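Local coordinates for protein PlaB phospholipase (Legionella pneumophila, PDB 6ZTI) that acts as a virulence-linked phospholipase of the alpha/beta-hydrolase fold, with an activity controlled by NAD(H)-mediated tetramerization, at residues B[74-79]-B[94-99]; B[108-113]-B[119-124]; B[127-132]-B[289-294]. One frame throughout, in Å; residues are numbered along the deposited sequence.

Overall arrangement
From the N terminus, contact 1 comes first: helix 69-89 turns back onto strand 93-99, with 14 residues, mostly the rest of that helix, between the two segments. Contact 2 follows with a tighter turn, five residues between segments 108-113 and 119-124. Contact 3 starts further along strand 123-129 and reaches across 156 residues to helix 286-296. The three loops run in series; none encloses or crosses another. Strands 93-99 and 123-129 lie side by side in the six-stranded parallel sheet, where Thr-98 pairs with Ile-127 and Leu-129. Contacts 1 and 2 fix helices on one face of it, and contact 3 a helix on the other.

Contact 1: residues B[74-79]-B[94-99]; sequences RAFDQA and FACITH
Phe-76 spans the gap from helix 69-89 to strand 93-99, where Cys-96 and Phe-94 receive it. Its CB points toward the strand. The ring carbon CG is anti to the backbone N (chi1 -180°), which carries the ring out toward the strand. CB and CG themselves are still well short of it, with Phe-76 CG about 6.4 Å from the SG of Cys-96. One flank of the ring, at CD2 and CE2, turns to Trp-109 of helix 102-114. CE1 and CE2 of Phe-76 lie almost equally far from Cys-96, each 4.6 Å from its SG, so the sulfur is centred across the ring's width but lifted out of its plane. The tip does the touching: Phe-76 CZ sits 3.9 Å from Cys-96 SG, and the sulfur approaches obliquely, 64° off the ring normal, as a sulfur-aromatic contact.

This is the helix-on-sheet packing of an alpha/beta hydrolase, with strand 93-99 in the middle of the parallel sheet between strands 16-21 and 123-129. Phe-94 and Cys-96, two residues apart, face the helix together.

Phe-94 brings its CE1 to the edge of the Phe-76 ring, near its plane, 4.2 Å from Phe-76 CZ. The two rings are turned about 79° against each other, and Phe-76 CZ meets the Phe-94 ring obliquely. Cys-96 has SG anti to its carbonyl carbon (chi1 -80°), a setting that holds the sulfur out in front of the strand. All three side chains are buried and the interaction is purely apolar, over a small area of 83 Å². The second subunit also reaches this helix: its Phe-468 meets Phe-76 edge-to-face, and its Asp-489 is hydrogen-bonded to Arg-74 and Gln-78.

Contact 2: residues B[108-113]-B[119-124]; sequences KWMDLY and AKCPLS
The Trp-109 indole divides Cys-121 and Leu-123 between its two sides. Leu-123 CD1 comes up obliquely on one, 4.2 Å from Trp-109 CZ3, and Phe-76 presents its ring edge to that same face. Cys-121 SG and, less far from the plane, Pro-122 CD are on the opposite side. Cys-121 SG is 3.7 Å from Trp-109 CH2 and 56° off the normal of the six-membered ring, an oblique sulfur-aromatic contact, while Pro-122 CD stands 4.0 Å from Trp-109 CH2. At the pyrrole edge NE1 is hydrogen-bonded to Asp-77 OD1 of helix 69-89, which ties down the polar end of the buried indole.

Helix 102-114 is the crossover of the beta-alpha-beta unit made with strands 93-99 and 123-129, and Trp-109 here holds its last turns against the loop that leads into the second strand. CG lies opposite the backbone N (chi1 167°), carrying the benzo ring out to that loop. Met-110 adds a looser touch, its CG 4.5 Å from Cys-121 SG. The same sulfur accepts a weak hydrogen bond from Leu-123 N, fairly straight at 161°, so the loop folds round the thiol that meets the indole.

Contact 3: residues B[127-132]-B[289-294]; sequences IMLAPA and IWILRC
Ile-127 and Cys-294 make the closest fit between strand 123-129 and helix 286-296. The isoleucine points at the helix, and its CD1 comes 3.8 Å from Cys-294 CB, with CG1 just behind at 4.1 Å from the same atom. Its other branch, CG2, lies 4.1 Å from Ile-291 CG1, where the two isoleucines cross at a slant. Ile-127 thus fits its two branches to two residues a helical turn apart. With CG1 anti to the carbonyl carbon and the rest of the chain extended (chi2 171°), CD1 of Ile-127 becomes the outermost atom and reaches the helix, 4.1 Å from Ile-291 O.

Further along the strand the contact thins: Leu-129 gives up less surface to the helix than Ile-127. It does not aim at the helix, and it is the ends of both Leu-129 branches, CD1 and CD2, that approach Ile-291 CD1, each at 4.1 Å, with the side chains roughly at right angles. Ile-291 goes on to pack against Ile-97 of the neighbouring strand. On the outer side of the helix, Ile-289 is exposed and Leu-292 points away from the strand. Trp-290 packs on helix 300-320, and Arg-293 makes a salt bridge to Glu-309 there.

Strand segment 127-129 and helix segment 289-294 run nearly antiparallel, at 160°, their axes 10.3 Å apart at closest approach. The side chains that meet across the two segments do so through apolar contacts. A late helix laid on the face of the central parallel sheet opposite helices 69-89 and 102-114 is characteristic of the three-layered alpha/beta-hydrolase fold.

Contact 1: residues B[74-79]-B[94-99]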
loop_
_atom_site.group_PDB
_atom_site.type_symbol
_atom_site.label_atom_id
_atom_site.label_comp_id
_atom_site.label_asym_id
_atom_site.label_seq_id
_atom_site.Cartn_x
_atom_site.Cartn_y
_atom_site.Cartn_z
ATOM N N ARG B 74 -7.446 -27.495 -14.979
ATOM C CA ARG B 74 -7.830 -27.559 -16.386
ATOM C C ARG B 74 -6.778 -28.289 -17.215
ATOM O O ARG B 74 -7.114 -29.038 -18.141
ATOM C CB ARG B 74 -8.023 -26.146 -16.938
ATOM C CG ARG B 74 -9.418 -25.563 -16.832
ATOM C CD ARG B 74 -9.441 -24.146 -17.443
ATOM N NE ARG B 74 -9.442 -24.143 -18.910
ATOM C CZ ARG B 74 -9.125 -23.096 -19.668
ATOM N NH1 ARG B 74 -8.751 -21.950 -19.109
ATOM N NH2 ARG B 74 -9.173 -23.193 -20.993
ATOM N N ALA B 75 -5.497 -28.046 -16.926
ATOM C CA ALA B 75 -4.429 -28.663 -17.699
ATOM C C ALA B 75 -4.264 -30.143 -17.360
ATOM O O ALA B 75 -3.863 -30.927 -18.224
ATOM C CB ALA B 75 -3.123 -27.899 -17.481
ATOM N N PHE B 76 -4.581 -30.549 -16.127
ATOM C CA PHE B 76 -4.640 -31.974 -15.800
ATOM C C PHE B 76 -5.640 -32.692 -16.701
ATOM O O PHE B 76 -5.326 -33.732 -17.299
ATOM C CB PHE B 76 -4.990 -32.156 -14.321
ATOM C CG PHE B 76 -5.066 -33.592 -13.888
ATOM C CD1 PHE B 76 -3.930 -34.367 -13.819
ATOM C CD2 PHE B 76 -6.270 -34.163 -13.566
ATOM C CE1 PHE B 76 -3.991 -35.685 -13.430
ATOM C CE2 PHE B 76 -6.337 -35.483 -13.179
ATOM C CZ PHE B 76 -5.194 -36.244 -13.120
ATOM N N ASP B 77 -6.842 -32.125 -16.849
ATOM C CA ASP B 77 -7.838 -32.748 -17.718
ATOM C C ASP B 77 -7.301 -32.943 -19.126
ATOM O O ASP B 77 -7.523 -33.992 -19.744
ATOM C CB ASP B 77 -9.114 -31.907 -17.760
ATOM C CG ASP B 77 -10.291 -32.672 -18.332
ATOM O OD1 ASP B 77 -10.783 -33.569 -17.628
ATOM O OD2 ASP B 77 -10.723 -32.389 -19.478
ATOM N N GLN B 78 -6.602 -31.936 -19.658
ATOM C CA GLN B 78 -6.061 -32.050 -21.008
ATOM C C GLN B 78 -4.953 -33.091 -21.067
ATOM O O GLN B 78 -4.829 -33.823 -22.060
ATOM C CB GLN B 78 -5.534 -30.692 -21.475
ATOM C CG GLN B 78 -5.043 -30.665 -22.908
ATOM C CD GLN B 78 -6.177 -30.733 -23.890
ATOM O OE1 GLN B 78 -7.191 -30.053 -23.732
ATOM N NE2 GLN B 78 -6.020 -31.560 -24.914
ATOM N N ALA B 79 -4.126 -33.153 -20.022
ATOM C CA ALA B 79 -3.040 -34.123 -19.989
ATOM C C ALA B 79 -3.580 -35.543 -19.982
ATOM O O ALA B 79 -3.036 -36.425 -20.656
ATOM C CB ALA B 79 -2.160 -33.882 -18.765
ATOM N N PHE B 94 -8.448 -44.696 -13.259
ATOM C CA PHE B 94 -7.152 -44.416 -12.667
ATOM C C PHE B 94 -7.252 -44.017 -11.203
ATOM O O PHE B 94 -8.257 -43.478 -10.734
ATOM C CB PHE B 94 -6.367 -43.344 -13.472
ATOM C CG PHE B 94 -7.039 -42.003 -13.604
ATOM C CD1 PHE B 94 -6.911 -41.045 -12.616
ATOM C CD2 PHE B 94 -7.697 -41.660 -14.775
ATOM C CE1 PHE B 94 -7.480 -39.802 -12.761
ATOM C CE2 PHE B 94 -8.269 -40.417 -14.923
ATOM C CZ PHE B 94 -8.160 -39.485 -13.909
ATOM N N ALA B 95 -6.193 -44.357 -10.481
ATOM C CA ALA B 95 -5.953 -43.882 -9.134
ATOM C C ALA B 95 -4.913 -42.772 -9.188
ATOM O O ALA B 95 -3.903 -42.900 -9.890
ATOM C CB ALA B 95 -5.474 -45.028 -8.242
ATOM N N CYS B 96 -5.179 -41.678 -8.475
ATOM C CA CYS B 96 -4.224 -40.592 -8.304
ATOM C C CYS B 96 -3.571 -40.733 -6.943
ATOM O O CYS B 96 -4.263 -40.865 -5.932
ATOM C CB CYS B 96 -4.881 -39.213 -8.401
ATOM S SG CYS B 96 -5.171 -38.672 -10.074
ATOM N N ILE B 97 -2.249 -40.733 -6.928
ATOM C CA ILE B 97 -1.477 -40.633 -5.705
ATOM C C ILE B 97 -0.855 -39.247 -5.721
ATOM O O ILE B 97 -0.021 -38.942 -6.580
ATOM C CB ILE B 97 -0.416 -41.736 -5.608
ATOM C CG1 ILE B 97 -1.083 -43.121 -5.623
ATOM C CG2 ILE B 97 0.414 -41.547 -4.369
ATOM C CD1 ILE B 97 -0.109 -44.265 -5.881
ATOM N N THR B 98 -1.277 -38.395 -4.798
ATOM C CA THR B 98 -0.882 -36.997 -4.786
ATOM C C THR B 98 -0.061 -36.687 -3.543
ATOM O O THR B 98 -0.135 -37.386 -2.532
ATOM C CB THR B 98 -2.120 -36.085 -4.826
ATOM O OG1 THR B 98 -2.739 -36.078 -3.536
ATOM C CG2 THR B 98 -3.151 -36.575 -5.866
ATOM N N HIS B 99 0.726 -35.617 -3.631
ATOM C CA HIS B 99 1.503 -35.112 -2.513
ATOM C C HIS B 99 1.295 -33.609 -2.441
ATOM O O HIS B 99 1.257 -32.924 -3.470
ATOM C CB HIS B 99 3.001 -35.458 -2.656
ATOM C CG HIS B 99 3.856 -34.972 -1.522
ATOM N ND1 HIS B 99 4.923 -34.121 -1.711
ATOM C CD2 HIS B 99 3.805 -35.220 -0.190
ATOM C CE1 HIS B 99 5.488 -33.860 -0.545
ATOM N NE2 HIS B 99 4.831 -34.516 0.395
#

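Contact 2: residues B[108-113]-B[119-124]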
loop_
_atom_site.group_PDB
_atom_site.type_symbol
_atom_site.label_atom_id
_atom_site.label_comp_id
_atom_site.label_asym_id
_atom_site.label_seq_id
_atom_site.Cartn_x
_atom_site.Cartn_y
_atom_site.Cartn_z
ATOM N N LYS B 108 -9.942 -29.927 -7.152
ATOM C CA LYS B 108 -10.472 -28.866 -7.999
ATOM C C LYS B 108 -10.842 -29.399 -9.379
ATOM O O LYS B 108 -11.867 -29.006 -9.954
ATOM C CB LYS B 108 -9.434 -27.749 -8.108
ATOM C CG LYS B 108 -9.829 -26.601 -9.003
ATOM C CD LYS B 108 -11.026 -25.824 -8.496
ATOM C CE LYS B 108 -11.318 -24.623 -9.410
ATOM N NZ LYS B 108 -12.568 -23.940 -9.064
ATOM N N TRP B 109 -10.014 -30.287 -9.933
ATOM C CA TRP B 109 -10.343 -30.925 -11.202
ATOM C C TRP B 109 -11.652 -31.702 -11.110
ATOM O O TRP B 109 -12.532 -31.560 -11.969
ATOM C CB TRP B 109 -9.199 -31.843 -11.625
ATOM C CG TRP B 109 -9.580 -32.760 -12.748
ATOM C CD1 TRP B 109 -9.682 -32.443 -14.070
ATOM C CD2 TRP B 109 -9.926 -34.144 -12.639
ATOM N NE1 TRP B 109 -10.074 -33.546 -14.792
ATOM C CE2 TRP B 109 -10.230 -34.604 -13.938
ATOM C CE3 TRP B 109 -10.016 -35.036 -11.574
ATOM C CZ2 TRP B 109 -10.613 -35.914 -14.194
ATOM C CZ3 TRP B 109 -10.389 -36.341 -11.830
ATOM C CH2 TRP B 109 -10.682 -36.769 -13.126
ATOM N N MET B 110 -11.798 -32.535 -10.070
ATOM C CA MET B 110 -13.068 -33.212 -9.836
ATOM C C MET B 110 -14.218 -32.209 -9.779
ATOM O O MET B 110 -15.288 -32.444 -10.343
ATOM C CB MET B 110 -13.012 -34.016 -8.530
ATOM C CG MET B 110 -12.088 -35.218 -8.571
ATOM S SD MET B 110 -11.779 -35.976 -6.960
ATOM C CE MET B 110 -13.453 -36.505 -6.567
ATOM N N ASP B 111 -13.999 -31.067 -9.126
ATOM C CA ASP B 111 -15.078 -30.098 -8.958
ATOM C C ASP B 111 -15.399 -29.422 -10.284
ATOM O O ASP B 111 -16.569 -29.180 -10.595
ATOM C CB ASP B 111 -14.682 -29.076 -7.884
ATOM C CG ASP B 111 -15.871 -28.319 -7.306
ATOM O OD1 ASP B 111 -16.716 -28.943 -6.638
ATOM O OD2 ASP B 111 -15.940 -27.086 -7.493
ATOM N N LEU B 112 -14.380 -29.136 -11.093
ATOM C CA LEU B 112 -14.618 -28.429 -12.350
ATOM C C LEU B 112 -15.355 -29.306 -13.357
ATOM O O LEU B 112 -16.187 -28.812 -14.123
ATOM C CB LEU B 112 -13.294 -27.945 -12.945
ATOM C CG LEU B 112 -12.660 -26.692 -12.334
ATOM C CD1 LEU B 112 -11.263 -26.526 -12.873
ATOM C CD2 LEU B 112 -13.488 -25.428 -12.615
ATOM N N TYR B 113 -15.063 -30.610 -13.376
ATOM C CA TYR B 113 -15.529 -31.492 -14.444
ATOM C C TYR B 113 -16.561 -32.526 -14.014
ATOM O O TYR B 113 -17.248 -33.062 -14.882
ATOM C CB TYR B 113 -14.336 -32.224 -15.086
ATOM C CG TYR B 113 -13.416 -31.289 -15.828
ATOM C CD1 TYR B 113 -13.689 -30.917 -17.139
ATOM C CD2 TYR B 113 -12.289 -30.758 -15.215
ATOM C CE1 TYR B 113 -12.855 -30.042 -17.824
ATOM C CE2 TYR B 113 -11.454 -29.886 -15.887
ATOM C CZ TYR B 113 -11.742 -29.532 -17.195
ATOM O OH TYR B 113 -10.915 -28.652 -17.860
ATOM N N ALA B 119 -20.020 -40.333 -10.492
ATOM C CA ALA B 119 -20.049 -41.693 -11.015
ATOM C C ALA B 119 -19.487 -41.789 -12.426
ATOM O O ALA B 119 -19.118 -42.887 -12.858
ATOM C CB ALA B 119 -21.479 -42.233 -11.001
ATOM N N LYS B 120 -19.447 -40.681 -13.163
ATOM C CA LYS B 120 -18.827 -40.640 -14.481
ATOM C C LYS B 120 -17.351 -40.256 -14.424
ATOM O O LYS B 120 -16.668 -40.308 -15.450
ATOM C CB LYS B 120 -19.574 -39.648 -15.379
ATOM C CG LYS B 120 -21.029 -40.013 -15.647
ATOM C CD LYS B 120 -21.175 -41.028 -16.767
ATOM C CE LYS B 120 -22.623 -41.139 -17.225
ATOM N NZ LYS B 120 -23.068 -39.942 -18.002
ATOM N N CYS B 121 -16.854 -39.867 -13.265
ATOM C CA CYS B 121 -15.460 -39.484 -13.137
ATOM C C CYS B 121 -14.560 -40.686 -13.405
ATOM O O CYS B 121 -14.786 -41.758 -12.831
ATOM C CB CYS B 121 -15.212 -38.938 -11.733
ATOM S SG CYS B 121 -13.552 -38.342 -11.445
ATOM N N PRO B 122 -13.530 -40.555 -14.248
ATOM C CA PRO B 122 -12.665 -41.709 -14.540
ATOM C C PRO B 122 -11.724 -42.080 -13.405
ATOM O O PRO B 122 -10.977 -43.058 -13.523
ATOM C CB PRO B 122 -11.884 -41.244 -15.772
ATOM C CG PRO B 122 -11.796 -39.765 -15.600
ATOM C CD PRO B 122 -13.084 -39.342 -14.958
ATOM N N LEU B 123 -11.740 -41.340 -12.310
ATOM C CA LEU B 123 -10.883 -41.620 -11.172
ATOM C C LEU B 123 -11.596 -42.608 -10.260
ATOM O O LEU B 123 -12.781 -42.441 -9.965
ATOM C CB LEU B 123 -10.549 -40.310 -10.448
ATOM C CG LEU B 123 -9.738 -40.327 -9.157
ATOM C CD1 LEU B 123 -8.894 -39.058 -9.040
ATOM C CD2 LEU B 123 -10.664 -40.445 -7.944
ATOM N N SER B 124 -10.880 -43.661 -9.853
ATOM C CA SER B 124 -11.412 -44.678 -8.956
ATOM C C SER B 124 -10.887 -44.554 -7.534
ATOM O O SER B 124 -11.593 -44.936 -6.596
ATOM C CB SER B 124 -11.070 -46.077 -9.473
ATOM O OG SER B 124 -9.677 -46.331 -9.351
#

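Contact 3: residues B[127-132]-B[289-294]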
loop_
_atom_site.group_PDB
_atom_site.type_symbol
_atom_site.label_atom_id
_atom_site.label_comp_id
_atom_site.label_asym_id
_atom_site.label_seq_id
_atom_site.Cartn_x
_atom_site.Cartn_y
_atom_site.Cartn_z
ATOM N N ILE B 127 -5.659 -40.919 -3.410
ATOM C CA ILE B 127 -4.792 -41.140 -2.264
ATOM C C ILE B 127 -3.954 -39.879 -2.108
ATOM O O ILE B 127 -3.015 -39.652 -2.873
ATOM C CB ILE B 127 -3.916 -42.384 -2.441
ATOM C CG1 ILE B 127 -4.793 -43.605 -2.729
ATOM C CG2 ILE B 127 -3.054 -42.602 -1.191
ATOM C CD1 ILE B 127 -4.018 -44.854 -3.128
ATOM N N MET B 128 -4.303 -39.056 -1.124
ATOM C CA MET B 128 -3.650 -37.777 -0.876
ATOM C C MET B 128 -2.636 -37.934 0.243
ATOM O O MET B 128 -3.000 -38.333 1.351
ATOM C CB MET B 128 -4.684 -36.717 -0.495
ATOM C CG MET B 128 -5.542 -36.243 -1.658
ATOM S SD MET B 128 -6.912 -35.244 -1.067
ATOM C CE MET B 128 -8.016 -36.535 -0.500
ATOM N N LEU B 129 -1.372 -37.613 -0.045
ATOM C CA LEU B 129 -0.291 -37.655 0.930
ATOM C C LEU B 129 0.016 -36.236 1.399
ATOM O O LEU B 129 0.359 -35.364 0.588
ATOM C CB LEU B 129 0.962 -38.301 0.335
ATOM C CG LEU B 129 0.789 -39.638 -0.395
ATOM C CD1 LEU B 129 2.095 -40.138 -1.032
ATOM C CD2 LEU B 129 0.244 -40.700 0.552
ATOM N N ALA B 130 -0.109 -36.010 2.709
ATOM C CA ALA B 130 0.093 -34.707 3.342
ATOM C C ALA B 130 -0.487 -33.576 2.496
ATOM O O ALA B 130 0.212 -32.591 2.227
ATOM C CB ALA B 130 1.577 -34.457 3.594
ATOM N N PRO B 131 -1.751 -33.673 2.085
ATOM C CA PRO B 131 -2.350 -32.617 1.258
ATOM C C PRO B 131 -2.628 -31.359 2.053
ATOM O O PRO B 131 -3.073 -31.424 3.201
ATOM C CB PRO B 131 -3.662 -33.247 0.792
ATOM C CG PRO B 131 -4.043 -34.089 1.967
ATOM C CD PRO B 131 -2.752 -34.683 2.470
ATOM N N ALA B 132 -2.410 -30.206 1.411
ATOM C CA ALA B 132 -2.686 -28.901 2.025
ATOM C C ALA B 132 -4.145 -28.508 1.781
ATOM O O ALA B 132 -4.464 -27.445 1.245
ATOM C CB ALA B 132 -1.730 -27.844 1.487
ATOM N N ILE B 289 3.218 -49.283 2.392
ATOM C CA ILE B 289 2.358 -50.352 2.883
ATOM C C ILE B 289 0.902 -49.921 2.872
ATOM O O ILE B 289 0.016 -50.696 2.496
ATOM C CB ILE B 289 2.807 -50.791 4.291
ATOM C CG1 ILE B 289 4.130 -51.582 4.217
ATOM C CG2 ILE B 289 1.711 -51.629 4.966
ATOM C CD1 ILE B 289 4.904 -51.592 5.519
ATOM N N TRP B 290 0.621 -48.686 3.288
ATOM C CA TRP B 290 -0.775 -48.278 3.372
ATOM C C TRP B 290 -1.319 -47.808 2.031
ATOM O O TRP B 290 -2.529 -47.913 1.803
ATOM C CB TRP B 290 -0.943 -47.205 4.450
ATOM C CG TRP B 290 -0.887 -47.834 5.797
ATOM C CD1 TRP B 290 0.151 -47.804 6.676
ATOM C CD2 TRP B 290 -1.895 -48.654 6.395
ATOM N NE1 TRP B 290 -0.159 -48.532 7.800
ATOM C CE2 TRP B 290 -1.408 -49.069 7.648
ATOM C CE3 TRP B 290 -3.168 -49.067 5.994
ATOM C CZ2 TRP B 290 -2.153 -49.869 8.509
ATOM C CZ3 TRP B 290 -3.901 -49.870 6.842
ATOM C CH2 TRP B 290 -3.393 -50.260 8.091
ATOM N N ILE B 291 -0.460 -47.318 1.129
ATOM C CA ILE B 291 -0.914 -47.038 -0.233
ATOM C C ILE B 291 -1.405 -48.314 -0.899
ATOM O O ILE B 291 -2.431 -48.314 -1.591
ATOM C CB ILE B 291 0.204 -46.374 -1.062
ATOM C CG1 ILE B 291 0.290 -44.897 -0.714
ATOM C CG2 ILE B 291 -0.056 -46.548 -2.559
ATOM C CD1 ILE B 291 1.432 -44.156 -1.350
ATOM N N LEU B 292 -0.676 -49.418 -0.714
ATOM C CA LEU B 292 -1.056 -50.681 -1.348
ATOM C C LEU B 292 -2.412 -51.157 -0.846
ATOM O O LEU B 292 -3.240 -51.647 -1.626
ATOM C CB LEU B 292 0.020 -51.739 -1.084
ATOM C CG LEU B 292 -0.090 -53.085 -1.801
ATOM C CD1 LEU B 292 -0.166 -52.902 -3.310
ATOM C CD2 LEU B 292 1.100 -53.960 -1.438
ATOM N N ARG B 293 -2.665 -50.998 0.453
ATOM C CA ARG B 293 -3.972 -51.331 1.008
ATOM C C ARG B 293 -5.063 -50.467 0.385
ATOM O O ARG B 293 -6.124 -50.970 -0.005
ATOM C CB ARG B 293 -3.949 -51.145 2.527
ATOM C CG ARG B 293 -3.221 -52.223 3.301
ATOM C CD ARG B 293 -3.939 -53.572 3.220
ATOM N NE ARG B 293 -5.357 -53.487 3.573
ATOM C CZ ARG B 293 -5.837 -53.554 4.814
ATOM N NH1 ARG B 293 -5.018 -53.700 5.851
ATOM N NH2 ARG B 293 -7.146 -53.470 5.019
ATOM N N CYS B 294 -4.818 -49.155 0.293
ATOM C CA CYS B 294 -5.817 -48.235 -0.254
ATOM C C CYS B 294 -6.148 -48.592 -1.697
ATOM O O CYS B 294 -7.323 -48.654 -2.080
ATOM C CB CYS B 294 -5.312 -46.788 -0.152
ATOM S SG CYS B 294 -5.154 -46.126 1.560
#